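Local structure of O-succinylhomoserine sulfhydrylase (Mycobacterium tuberculosis, 3NDN) at residues Glu94-Ala99 with Gln212-Gly217; Phe100-Gly105 with Gly238-Asp243; Gln168-Glu173 with Ala195-Val200; Leu182-Ala187 with Ala318-Ser323. The protein probably catalyses pyridoxal-phosphate-dependent formation of L-homocysteine from O-succinyl-L-homoserine and hydrogen sulfide, a step of methionine biosynthesis. All blocks are in the same frame, centred on the assembly; numbering follows the deposited sequence.

Contact 1: Glu94-Ala99 with Gln212-Gly217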
loop_
_atom_site.group_PDB
_atom_site.type_symbol
_atom_site.label_atom_id
_atom_site.label_comp_id
_atom_site.label_asym_id
_atom_site.label_seq_id
_atom_site.Cartn_x
_atom_site.Cartn_y
_atom_site.Cartn_z
ATOM N N GLU A 94 16.785 8.638 -19.399
ATOM C CA GLU A 94 16.851 8.264 -20.819
ATOM C C GLU A 94 17.365 9.395 -21.726
ATOM O O GLU A 94 17.993 9.134 -22.767
ATOM C CB GLU A 94 15.463 7.767 -21.274
ATOM C CG GLU A 94 15.335 7.287 -22.751
ATOM C CD GLU A 94 15.957 5.907 -22.999
ATOM O OE1 GLU A 94 16.064 5.101 -22.050
ATOM O OE2 GLU A 94 16.346 5.634 -24.155
ATOM N N GLY A 95 17.102 10.642 -21.335
ATOM C CA GLY A 95 17.412 11.830 -22.167
ATOM C C GLY A 95 16.438 12.029 -23.328
ATOM O O GLY A 95 16.857 12.374 -24.444
ATOM N N ALA A 96 15.141 11.840 -23.066
ATOM C CA ALA A 96 14.076 12.012 -24.065
ATOM C C ALA A 96 13.415 13.394 -23.902
ATOM O O ALA A 96 13.507 13.975 -22.818
ATOM C CB ALA A 96 13.022 10.914 -23.900
ATOM N N PRO A 97 12.745 13.913 -24.970
ATOM C CA PRO A 97 12.007 15.186 -24.866
ATOM C C PRO A 97 10.744 15.134 -23.977
ATOM O O PRO A 97 10.393 16.148 -23.359
ATOM C CB PRO A 97 11.648 15.511 -26.337
ATOM C CG PRO A 97 12.623 14.673 -27.174
ATOM C CD PRO A 97 12.773 13.420 -26.367
ATOM N N ALA A 98 10.066 13.979 -23.920
ATOM C CA ALA A 98 8.810 13.829 -23.153
ATOM C C ALA A 98 8.458 12.353 -22.868
ATOM O O ALA A 98 9.061 11.446 -23.471
ATOM C CB ALA A 98 7.647 14.559 -23.855
ATOM N N ALA A 99 7.517 12.127 -21.938
ATOM C CA ALA A 99 7.136 10.778 -21.447
ATOM C C ALA A 99 5.660 10.655 -21.014
ATOM O O ALA A 99 5.046 11.640 -20.563
ATOM C CB ALA A 99 8.035 10.373 -20.278
ATOM N N GLN A 212 21.438 2.980 -25.573
ATOM C CA GLN A 212 20.702 4.261 -25.658
ATOM C C GLN A 212 20.312 4.680 -27.088
ATOM O O GLN A 212 21.163 5.065 -27.902
ATOM C CB GLN A 212 21.475 5.370 -24.927
ATOM C CG GLN A 212 21.392 5.212 -23.408
ATOM C CD GLN A 212 21.946 6.386 -22.645
ATOM O OE1 GLN A 212 23.160 6.615 -22.639
ATOM N NE2 GLN A 212 21.059 7.138 -21.969
ATOM N N GLY A 213 19.016 4.592 -27.384
ATOM C CA GLY A 213 18.525 4.794 -28.749
ATOM C C GLY A 213 18.424 6.220 -29.271
ATOM O O GLY A 213 18.583 6.449 -30.473
ATOM N N PHE A 214 18.139 7.181 -28.395
ATOM C CA PHE A 214 17.931 8.562 -28.852
ATOM C C PHE A 214 19.153 9.202 -29.575
ATOM O O PHE A 214 18.977 9.779 -30.651
ATOM C CB PHE A 214 17.334 9.450 -27.747
ATOM C CG PHE A 214 15.861 9.168 -27.464
ATOM C CD1 PHE A 214 14.875 9.552 -28.375
ATOM C CD2 PHE A 214 15.468 8.512 -26.298
ATOM C CE1 PHE A 214 13.500 9.286 -28.121
ATOM C CE2 PHE A 214 14.103 8.243 -26.039
ATOM C CZ PHE A 214 13.127 8.632 -26.957
ATOM N N PRO A 215 20.383 9.070 -29.020
ATOM C CA PRO A 215 21.574 9.569 -29.765
ATOM C C PRO A 215 21.797 8.948 -31.156
ATOM O O PRO A 215 22.536 9.515 -31.975
ATOM C CB PRO A 215 22.745 9.213 -28.842
ATOM C CG PRO A 215 22.146 9.196 -27.460
ATOM C CD PRO A 215 20.742 8.642 -27.650
ATOM N N LEU A 216 21.166 7.802 -31.420
ATOM C CA LEU A 216 21.316 7.106 -32.694
ATOM C C LEU A 216 20.180 7.456 -33.664
ATOM O O LEU A 216 20.128 6.937 -34.785
ATOM C CB LEU A 216 21.437 5.591 -32.475
ATOM C CG LEU A 216 22.693 5.105 -31.737
ATOM C CD1 LEU A 216 22.528 3.679 -31.221
ATOM C CD2 LEU A 216 23.941 5.225 -32.606
ATOM N N GLY A 217 19.290 8.348 -33.224
ATOM C CA GLY A 217 18.215 8.870 -34.064
ATOM C C GLY A 217 16.888 8.129 -34.004
ATOM O O GLY A 217 16.032 8.317 -34.876
HETATM O O HOH W 1 18.360 7.047 -25.461
HETATM O O HOH W 2 17.232 3.557 -25.538
#
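Phe214 supplies the tight half of this contact. It leads a short 3-10 segment, and its ring is pushed against the turn that takes the chain from the end of helix 81-94 into edge strand 98-102. Glu94 CG lies in the plane of the ring at its edge, 3.6 Å from Phe214 CE2. Ala96 comes over one face instead, its CA displaced toward the rim and its CB 3.6 Å from Phe214 CE2. With CG anti to the backbone N (chi1 -179°) and a bend at chi2, the Glu94 side chain crosses the phenyl at about a right angle, the carboxylate plane 70° from the ring. The other half is loose and wet. Gln212 NE2 stays 3.7 Å from Glu94 O, and the polar link to the backbone of Gly213 and Phe214 runs through two waters. Water 2 donates to Glu94 OE2 at 2.6 Å and accepts from Gly213 N; water 1 donates to the same OE2 and accepts from Phe214 N. Glu94 OE1 is bonded to Tyr223 OH. A carboxylate oxygen accepting hydrogen bonds from two waters, each of which accepts from a backbone N-H, is consistent with an ionised Glu94.

Contact 2: Phe100-Gly105 with Gly238-Asp243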
loop_
_atom_site.group_PDB
_atom_site.type_symbol
_atom_site.label_atom_id
_atom_site.label_comp_id
_atom_site.label_asym_id
_atom_site.label_seq_id
_atom_site.Cartn_x
_atom_site.Cartn_y
_atom_site.Cartn_z
ATOM N N PHE A 100 5.107 9.446 -21.140
ATOM C CA PHE A 100 3.743 9.113 -20.690
ATOM C C PHE A 100 3.713 7.694 -20.105
ATOM O O PHE A 100 4.150 6.749 -20.769
ATOM C CB PHE A 100 2.732 9.209 -21.857
ATOM C CG PHE A 100 1.359 9.714 -21.428
ATOM C CD1 PHE A 100 0.870 10.928 -21.898
ATOM C CD2 PHE A 100 0.588 8.989 -20.520
ATOM C CE1 PHE A 100 -0.384 11.422 -21.488
ATOM C CE2 PHE A 100 -0.673 9.466 -20.102
ATOM C CZ PHE A 100 -1.155 10.685 -20.589
ATOM N N ALA A 101 3.226 7.548 -18.866
ATOM C CA ALA A 101 3.174 6.255 -18.165
ATOM C C ALA A 101 1.937 5.436 -18.564
ATOM O O ALA A 101 0.888 6.021 -18.845
ATOM C CB ALA A 101 3.179 6.478 -16.620
ATOM N N THR A 102 2.058 4.101 -18.544
ATOM C CA THR A 102 0.949 3.169 -18.922
ATOM C C THR A 102 0.753 2.021 -17.895
ATOM O O THR A 102 1.579 1.857 -16.993
ATOM C CB THR A 102 1.195 2.535 -20.304
ATOM O OG1 THR A 102 2.301 1.630 -20.222
ATOM C CG2 THR A 102 1.481 3.582 -21.410
ATOM N N ALA A 103 -0.315 1.219 -18.047
ATOM C CA ALA A 103 -0.652 0.133 -17.092
ATOM C C ALA A 103 0.303 -1.085 -17.192
ATOM O O ALA A 103 0.414 -1.868 -16.245
ATOM C CB ALA A 103 -2.126 -0.342 -17.294
ATOM N N SER A 104 0.970 -1.230 -18.324
ATOM C CA SER A 104 1.849 -2.394 -18.582
ATOM C C SER A 104 2.779 -2.092 -19.746
ATOM O O SER A 104 2.592 -1.093 -20.441
ATOM C CB SER A 104 1.007 -3.649 -18.885
ATOM O OG SER A 104 0.379 -3.557 -20.166
ATOM N N GLY A 105 3.791 -2.940 -19.967
ATOM C CA GLY A 105 4.637 -2.816 -21.155
ATOM C C GLY A 105 3.873 -3.015 -22.468
ATOM O O GLY A 105 4.085 -2.273 -23.416
ATOM N N GLY A 238 4.389 0.445 -17.475
ATOM C CA GLY A 238 5.209 0.723 -18.679
ATOM C C GLY A 238 5.311 2.200 -18.976
ATOM O O GLY A 238 4.789 3.025 -18.218
ATOM N N ALA A 239 5.970 2.547 -20.086
ATOM C CA ALA A 239 6.083 3.943 -20.482
ATOM C C ALA A 239 6.373 4.114 -21.968
ATOM O O ALA A 239 7.005 3.252 -22.591
ATOM C CB ALA A 239 7.178 4.659 -19.658
ATOM N N ILE A 240 5.935 5.255 -22.500
ATOM C CA ILE A 240 6.256 5.678 -23.880
ATOM C C ILE A 240 7.088 6.972 -23.850
ATOM O O ILE A 240 6.651 7.979 -23.284
ATOM C CB ILE A 240 4.976 5.919 -24.706
ATOM C CG1 ILE A 240 4.038 4.698 -24.643
ATOM C CG2 ILE A 240 5.326 6.276 -26.177
ATOM C CD1 ILE A 240 2.567 5.003 -24.975
ATOM N N LEU A 241 8.263 6.959 -24.486
ATOM C CA LEU A 241 9.091 8.182 -24.592
ATOM C C LEU A 241 9.314 8.634 -26.061
ATOM O O LEU A 241 9.591 7.797 -26.926
ATOM C CB LEU A 241 10.429 8.013 -23.852
ATOM C CG LEU A 241 10.381 7.610 -22.357
ATOM C CD1 LEU A 241 10.515 6.090 -22.205
ATOM C CD2 LEU A 241 11.486 8.310 -21.572
ATOM N N GLY A 242 9.179 9.944 -26.317
ATOM C CA GLY A 242 9.317 10.536 -27.680
ATOM C C GLY A 242 9.212 12.073 -27.725
ATOM O O GLY A 242 9.377 12.740 -26.699
ATOM N N ASP A 243 8.979 12.630 -28.919
ATOM C CA ASP A 243 8.912 14.094 -29.118
ATOM C C ASP A 243 7.671 14.681 -28.430
ATOM O O ASP A 243 6.648 14.002 -28.318
ATOM C CB ASP A 243 8.852 14.443 -30.616
ATOM C CG ASP A 243 10.140 14.109 -31.368
ATOM O OD1 ASP A 243 11.242 14.181 -30.793
ATOM O OD2 ASP A 243 10.047 13.797 -32.578
#
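Thr102 and Ile240 meet at about a right angle on one face of the strand pair, with Thr102 CG2 4.0 Å from Ile240 CD1. The threonine rotamer sets this up: CG2 is anti to the carbonyl carbon, whereas Thr102 OG1 takes the crowded position between N and C (chi1 69°) and donates a hydrogen bond to Ser104 O, 2.7 Å away. Gly238, the Thr102 partner, has no side chain, so Thr102 OG1 can approach Gly238 CA to 3.4 Å. Phe100 starts on that same face, but its ring swings off toward Met255 of helix 244-258; Ala101 and Ala239 point to the opposite face, under helix 81-94. The pairing is antiparallel and sets outermost strand 98-102 against 238-242 in the mixed seven-stranded sheet of a fold-type I PLP enzyme. Two hydrogen-bonded pairs carry it. Ile240 N reaches Phe100 O at 2.9 Å, nearly straight at 171° and in the carbonyl plane, and Phe100 N returns to Ile240 O. Between Thr102 and Gly238 the N-H groups instead sit 55° above the carbonyl planes, with Thr102 N 3.0 Å from Gly238 O. Just beyond, Gly105 N binds phosphate oxygen OP2 of the cofactor-lysine at position 227.

Contact 3: Gln168-Glu173 with Ala195-Val200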
loop_
_atom_site.group_PDB
_atom_site.type_symbol
_atom_site.label_atom_id
_atom_site.label_comp_id
_atom_site.label_asym_id
_atom_site.label_seq_id
_atom_site.Cartn_x
_atom_site.Cartn_y
_atom_site.Cartn_z
ATOM N N GLN A 168 4.862 4.492 -42.497
ATOM C CA GLN A 168 4.519 5.281 -41.297
ATOM C C GLN A 168 5.309 4.893 -40.029
ATOM O O GLN A 168 5.722 5.771 -39.264
ATOM C CB GLN A 168 3.005 5.231 -41.013
ATOM C CG GLN A 168 2.164 6.221 -41.826
ATOM C CD GLN A 168 2.035 5.813 -43.292
ATOM O OE1 GLN A 168 1.727 4.656 -43.602
ATOM N NE2 GLN A 168 2.285 6.758 -44.195
ATOM N N ALA A 169 5.521 3.592 -39.815
ATOM C CA ALA A 169 6.214 3.106 -38.609
ATOM C C ALA A 169 7.134 1.914 -38.864
ATOM O O ALA A 169 6.894 1.122 -39.771
ATOM C CB ALA A 169 5.206 2.781 -37.490
ATOM N N VAL A 170 8.193 1.826 -38.050
ATOM C CA VAL A 170 9.114 0.686 -37.982
ATOM C C VAL A 170 9.188 0.214 -36.504
ATOM O O VAL A 170 9.310 1.048 -35.596
ATOM C CB VAL A 170 10.516 1.097 -38.503
ATOM C CG1 VAL A 170 11.622 0.135 -38.025
ATOM C CG2 VAL A 170 10.515 1.202 -40.059
ATOM N N PHE A 171 9.101 -1.097 -36.263
ATOM C CA PHE A 171 9.173 -1.655 -34.884
ATOM C C PHE A 171 10.137 -2.859 -34.811
ATOM O O PHE A 171 10.045 -3.757 -35.639
ATOM C CB PHE A 171 7.771 -2.082 -34.407
ATOM C CG PHE A 171 7.741 -2.674 -33.003
ATOM C CD1 PHE A 171 7.917 -1.867 -31.888
ATOM C CD2 PHE A 171 7.560 -4.043 -32.807
ATOM C CE1 PHE A 171 7.907 -2.411 -30.585
ATOM C CE2 PHE A 171 7.537 -4.596 -31.508
ATOM C CZ PHE A 171 7.714 -3.772 -30.398
ATOM N N PHE A 172 11.044 -2.879 -33.822
ATOM C CA PHE A 172 11.883 -4.067 -33.539
ATOM C C PHE A 172 12.377 -4.099 -32.074
ATOM O O PHE A 172 12.312 -3.077 -31.387
ATOM C CB PHE A 172 13.082 -4.184 -34.513
ATOM C CG PHE A 172 14.048 -2.998 -34.484
ATOM C CD1 PHE A 172 15.107 -2.956 -33.579
ATOM C CD2 PHE A 172 13.911 -1.948 -35.398
ATOM C CE1 PHE A 172 16.004 -1.867 -33.550
ATOM C CE2 PHE A 172 14.797 -0.849 -35.387
ATOM C CZ PHE A 172 15.854 -0.804 -34.459
ATOM N N GLU A 173 12.839 -5.274 -31.629
ATOM C CA GLU A 173 13.567 -5.463 -30.356
ATOM C C GLU A 173 15.009 -5.869 -30.670
ATOM O O GLU A 173 15.243 -6.588 -31.651
ATOM C CB GLU A 173 12.959 -6.603 -29.524
ATOM C CG GLU A 173 11.485 -6.458 -29.134
ATOM C CD GLU A 173 10.839 -7.801 -28.752
ATOM O OE1 GLU A 173 11.564 -8.721 -28.282
ATOM O OE2 GLU A 173 9.605 -7.935 -28.926
ATOM N N ALA A 195 12.283 6.711 -45.902
ATOM C CA ALA A 195 10.901 6.313 -46.217
ATOM C C ALA A 195 9.812 7.143 -45.508
ATOM O O ALA A 195 8.616 6.874 -45.683
ATOM C CB ALA A 195 10.698 4.829 -45.933
ATOM N N GLY A 196 10.213 8.144 -44.722
ATOM C CA GLY A 196 9.246 8.978 -43.979
ATOM C C GLY A 196 8.694 8.378 -42.682
ATOM O O GLY A 196 7.764 8.935 -42.081
ATOM N N ALA A 197 9.266 7.256 -42.241
ATOM C CA ALA A 197 8.741 6.500 -41.076
ATOM C C ALA A 197 9.364 6.917 -39.733
ATOM O O ALA A 197 10.491 7.424 -39.698
ATOM C CB ALA A 197 8.926 4.993 -41.297
ATOM N N LYS A 198 8.612 6.704 -38.646
ATOM C CA LYS A 198 9.112 6.910 -37.272
ATOM C C LYS A 198 9.550 5.570 -36.673
ATOM O O LYS A 198 8.811 4.588 -36.746
ATOM C CB LYS A 198 8.030 7.541 -36.374
ATOM C CG LYS A 198 7.504 8.910 -36.839
ATOM C CD LYS A 198 8.574 10.009 -36.736
ATOM C CE LYS A 198 8.113 11.295 -37.413
ATOM N NZ LYS A 198 8.984 12.466 -37.076
ATOM N N VAL A 199 10.724 5.546 -36.047
ATOM C CA VAL A 199 11.296 4.299 -35.529
ATOM C C VAL A 199 10.935 4.064 -34.053
ATOM O O VAL A 199 11.267 4.895 -33.203
ATOM C CB VAL A 199 12.833 4.291 -35.695
ATOM C CG1 VAL A 199 13.449 3.028 -35.095
ATOM C CG2 VAL A 199 13.220 4.427 -37.182
ATOM N N VAL A 200 10.268 2.942 -33.756
ATOM C CA VAL A 200 9.913 2.564 -32.361
ATOM C C VAL A 200 10.804 1.399 -31.904
ATOM O O VAL A 200 10.731 0.307 -32.468
ATOM C CB VAL A 200 8.388 2.180 -32.192
ATOM C CG1 VAL A 200 8.023 1.907 -30.700
ATOM C CG2 VAL A 200 7.473 3.267 -32.742
#
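Val200 and Val170 lose the most surface here, in a parallel strand pair that forms the two strands of a beta-alpha-beta crossover through helix 185-194. Val200 is gripped from its backbone first: its N points at Val170 O at 2.8 Å, and the donor lies nearly along the C=O axis (165°), the shortest bond of the ladder. Val200 CB lies 3.7 Å from the same Val170 O. Because Val200 CG1 is anti to the backbone N (chi1 -175°), it reaches the ring of Phe171 at the edge and in its plane, 4.0 Å from Phe171 CD1. Phe171 also packs on Cys133 and Cys137 of helix 131-143. Val170 faces the crossover helix together with Val199, both touching Ala192, while Val170 CG2 lies 4.3 Å from Ala197 CB. Ala197 in turn follows Gly196, whose positive phi closes a Schellman motif at the end of that helix, so the chain re-enters the sheet beside Gln168. There Lys198 N donates to Gln168 O at 3.1 Å in an almost straight bond. The last rung is weak: Phe172 N lies 3.5 Å from Val200 O, and the same oxygen faces Phe171 CA, also at 3.5 Å.

Contact 4: Leu182-Ala187 with Ala318-Ser323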
loop_
_atom_site.group_PDB
_atom_site.type_symbol
_atom_site.label_atom_id
_atom_site.label_comp_id
_atom_site.label_asym_id
_atom_site.label_seq_id
_atom_site.Cartn_x
_atom_site.Cartn_y
_atom_site.Cartn_z
ATOM N N LEU A 182 20.714 -9.737 -33.131
ATOM C CA LEU A 182 20.714 -8.259 -33.090
ATOM C C LEU A 182 20.179 -7.561 -34.355
ATOM O O LEU A 182 20.209 -8.125 -35.453
ATOM C CB LEU A 182 22.128 -7.715 -32.769
ATOM C CG LEU A 182 22.968 -8.296 -31.618
ATOM C CD1 LEU A 182 24.165 -7.407 -31.320
ATOM C CD2 LEU A 182 22.174 -8.501 -30.347
ATOM N N VAL A 183 19.702 -6.324 -34.182
ATOM C CA VAL A 183 19.351 -5.422 -35.288
ATOM C C VAL A 183 20.310 -4.209 -35.246
ATOM O O VAL A 183 20.580 -3.679 -34.168
ATOM C CB VAL A 183 17.874 -4.944 -35.179
ATOM C CG1 VAL A 183 17.526 -3.954 -36.289
ATOM C CG2 VAL A 183 16.910 -6.144 -35.202
ATOM N N ASP A 184 20.844 -3.799 -36.403
ATOM C CA ASP A 184 21.763 -2.645 -36.491
ATOM C C ASP A 184 20.958 -1.333 -36.373
ATOM O O ASP A 184 20.363 -0.888 -37.358
ATOM C CB ASP A 184 22.529 -2.695 -37.832
ATOM C CG ASP A 184 23.743 -1.754 -37.887
ATOM O OD1 ASP A 184 23.704 -0.634 -37.353
ATOM O OD2 ASP A 184 24.748 -2.121 -38.538
ATOM N N ILE A 185 20.944 -0.716 -35.189
ATOM C CA ILE A 185 20.042 0.444 -34.933
ATOM C C ILE A 185 20.297 1.644 -35.877
ATOM O O ILE A 185 19.361 2.135 -36.519
ATOM C CB ILE A 185 20.045 0.893 -33.433
ATOM C CG1 ILE A 185 19.575 -0.240 -32.511
ATOM C CG2 ILE A 185 19.166 2.153 -33.202
ATOM C CD1 ILE A 185 19.890 0.014 -31.001
ATOM N N ALA A 186 21.547 2.108 -35.966
ATOM C CA ALA A 186 21.872 3.264 -36.824
ATOM C C ALA A 186 21.562 3.031 -38.314
ATOM O O ALA A 186 21.060 3.927 -38.992
ATOM C CB ALA A 186 23.320 3.703 -36.645
ATOM N N ALA A 187 21.866 1.838 -38.820
ATOM C CA ALA A 187 21.629 1.541 -40.236
ATOM C C ALA A 187 20.128 1.433 -40.561
ATOM O O ALA A 187 19.671 1.939 -41.588
ATOM C CB ALA A 187 22.389 0.284 -40.652
ATOM N N ALA A 318 27.463 -5.795 -31.332
ATOM C CA ALA A 318 27.172 -5.679 -29.888
ATOM C C ALA A 318 28.092 -4.663 -29.193
ATOM O O ALA A 318 27.625 -3.824 -28.395
ATOM C CB ALA A 318 27.267 -7.040 -29.211
ATOM N N LYS A 319 29.382 -4.713 -29.527
ATOM C CA LYS A 319 30.378 -3.773 -28.955
ATOM C C LYS A 319 30.181 -2.332 -29.449
ATOM O O LYS A 319 30.517 -1.387 -28.735
ATOM C CB LYS A 319 31.825 -4.234 -29.221
ATOM C CG LYS A 319 32.259 -5.544 -28.513
ATOM C CD LYS A 319 32.484 -5.398 -26.996
ATOM C CE LYS A 319 33.819 -4.741 -26.657
ATOM N NZ LYS A 319 34.034 -4.680 -25.178
ATOM N N ARG A 320 29.629 -2.177 -30.655
ATOM C CA ARG A 320 29.348 -0.867 -31.252
ATOM C C ARG A 320 28.176 -0.139 -30.575
ATOM O O ARG A 320 28.247 1.063 -30.362
ATOM C CB ARG A 320 29.017 -0.998 -32.751
ATOM C CG ARG A 320 30.180 -0.927 -33.694
ATOM C CD ARG A 320 29.787 -0.318 -35.062
ATOM N NE ARG A 320 28.710 -1.006 -35.787
ATOM C CZ ARG A 320 28.843 -2.156 -36.457
ATOM N NH1 ARG A 320 30.003 -2.803 -36.476
ATOM N NH2 ARG A 320 27.805 -2.675 -37.099
ATOM N N GLN A 321 27.104 -0.861 -30.248
ATOM C CA GLN A 321 25.860 -0.213 -29.774
ATOM C C GLN A 321 25.418 -0.524 -28.323
ATOM O O GLN A 321 24.479 0.112 -27.815
ATOM C CB GLN A 321 24.699 -0.442 -30.766
ATOM C CG GLN A 321 24.119 -1.856 -30.821
ATOM C CD GLN A 321 23.059 -2.030 -31.917
ATOM O OE1 GLN A 321 22.996 -1.251 -32.872
ATOM N NE2 GLN A 321 22.231 -3.063 -31.783
ATOM N N MET A 322 26.074 -1.493 -27.679
ATOM C CA MET A 322 25.795 -1.837 -26.268
ATOM C C MET A 322 27.048 -1.670 -25.396
ATOM O O MET A 322 28.168 -1.877 -25.872
ATOM C CB MET A 322 25.296 -3.280 -26.136
ATOM C CG MET A 322 24.176 -3.697 -27.083
ATOM S SD MET A 322 23.740 -5.453 -26.912
ATOM C CE MET A 322 22.817 -5.448 -25.359
ATOM N N SER A 323 26.852 -1.331 -24.122
ATOM C CA SER A 323 27.957 -1.181 -23.147
ATOM C C SER A 323 28.134 -2.392 -22.211
ATOM O O SER A 323 29.050 -2.409 -21.376
ATOM C CB SER A 323 27.809 0.126 -22.338
ATOM O OG SER A 323 26.712 0.080 -21.430
HETATM O O HOH W 3 23.892 0.936 -34.318
HETATM O O HOH W 4 25.808 0.433 -36.146
#
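Gln321 OE1 is gripped twice, by Ile185 N at 3.1 Å on a lone pair and by water 3 at 2.8 Å. The last turn of helix 315-321, which connects strands 301-305 and 328-333 of the five-stranded sheet, is thereby tied to the first turn of helix 185-194, which flanks the large sheet. The other end of the amide is held too, which fixes its rotation: Gln321 NE2 donates a hydrogen bond to Val183 O at 3.0 Å, in the carbonyl plane. The chain reaches there from the crowded chi1 position (72°), fully extended beyond CG. Ile185 covers the amide with carbon, its CG1 3.6 Å from Gln321 OE1. Asp184 OD1 has one strong bond, from water 4 at 2.6 Å, and weak ones from water 3 and Ala187 N. The last makes Asp184 the N-cap of helix 185-194, with CG anti to the backbone N (chi1 -166°). Asp184 OD2 lies at the edge of the Arg320 guanidinium, 3.4 Å from Arg320 NH2, in a salt bridge whose hydrogen bond is weak; carboxylate and guanidinium planes are 37° apart. Water 4 also accepts from Arg320 NE. Leu182 CD1 lies 3.8 Å from Ala318 CB.

In the fold
Contacts 2 and 3 lie within the seven-stranded sheet, and contact 1 reaches it through strand 98-102. Contacts 1 and 2 share that strand, have centres about 13 Å apart, and touch where Ala98 O and Gly242 N probably hydrogen-bond; the centre of contact 3 is about 15 Å from that of contact 1 and about 17 Å from that of contact 2. Contact 4 links this sheet to helix 315-321; it touches contact 3 through Phe172 on Val183 and Ile185, and contact 1 through Leu216 on Ile185. Along the chain, contact 3 falls wholly between the segments of contacts 1 and 2, whereas contact 4 crosses the other three. Distant sequence is thus stitched together from sheet edge to C-terminal part.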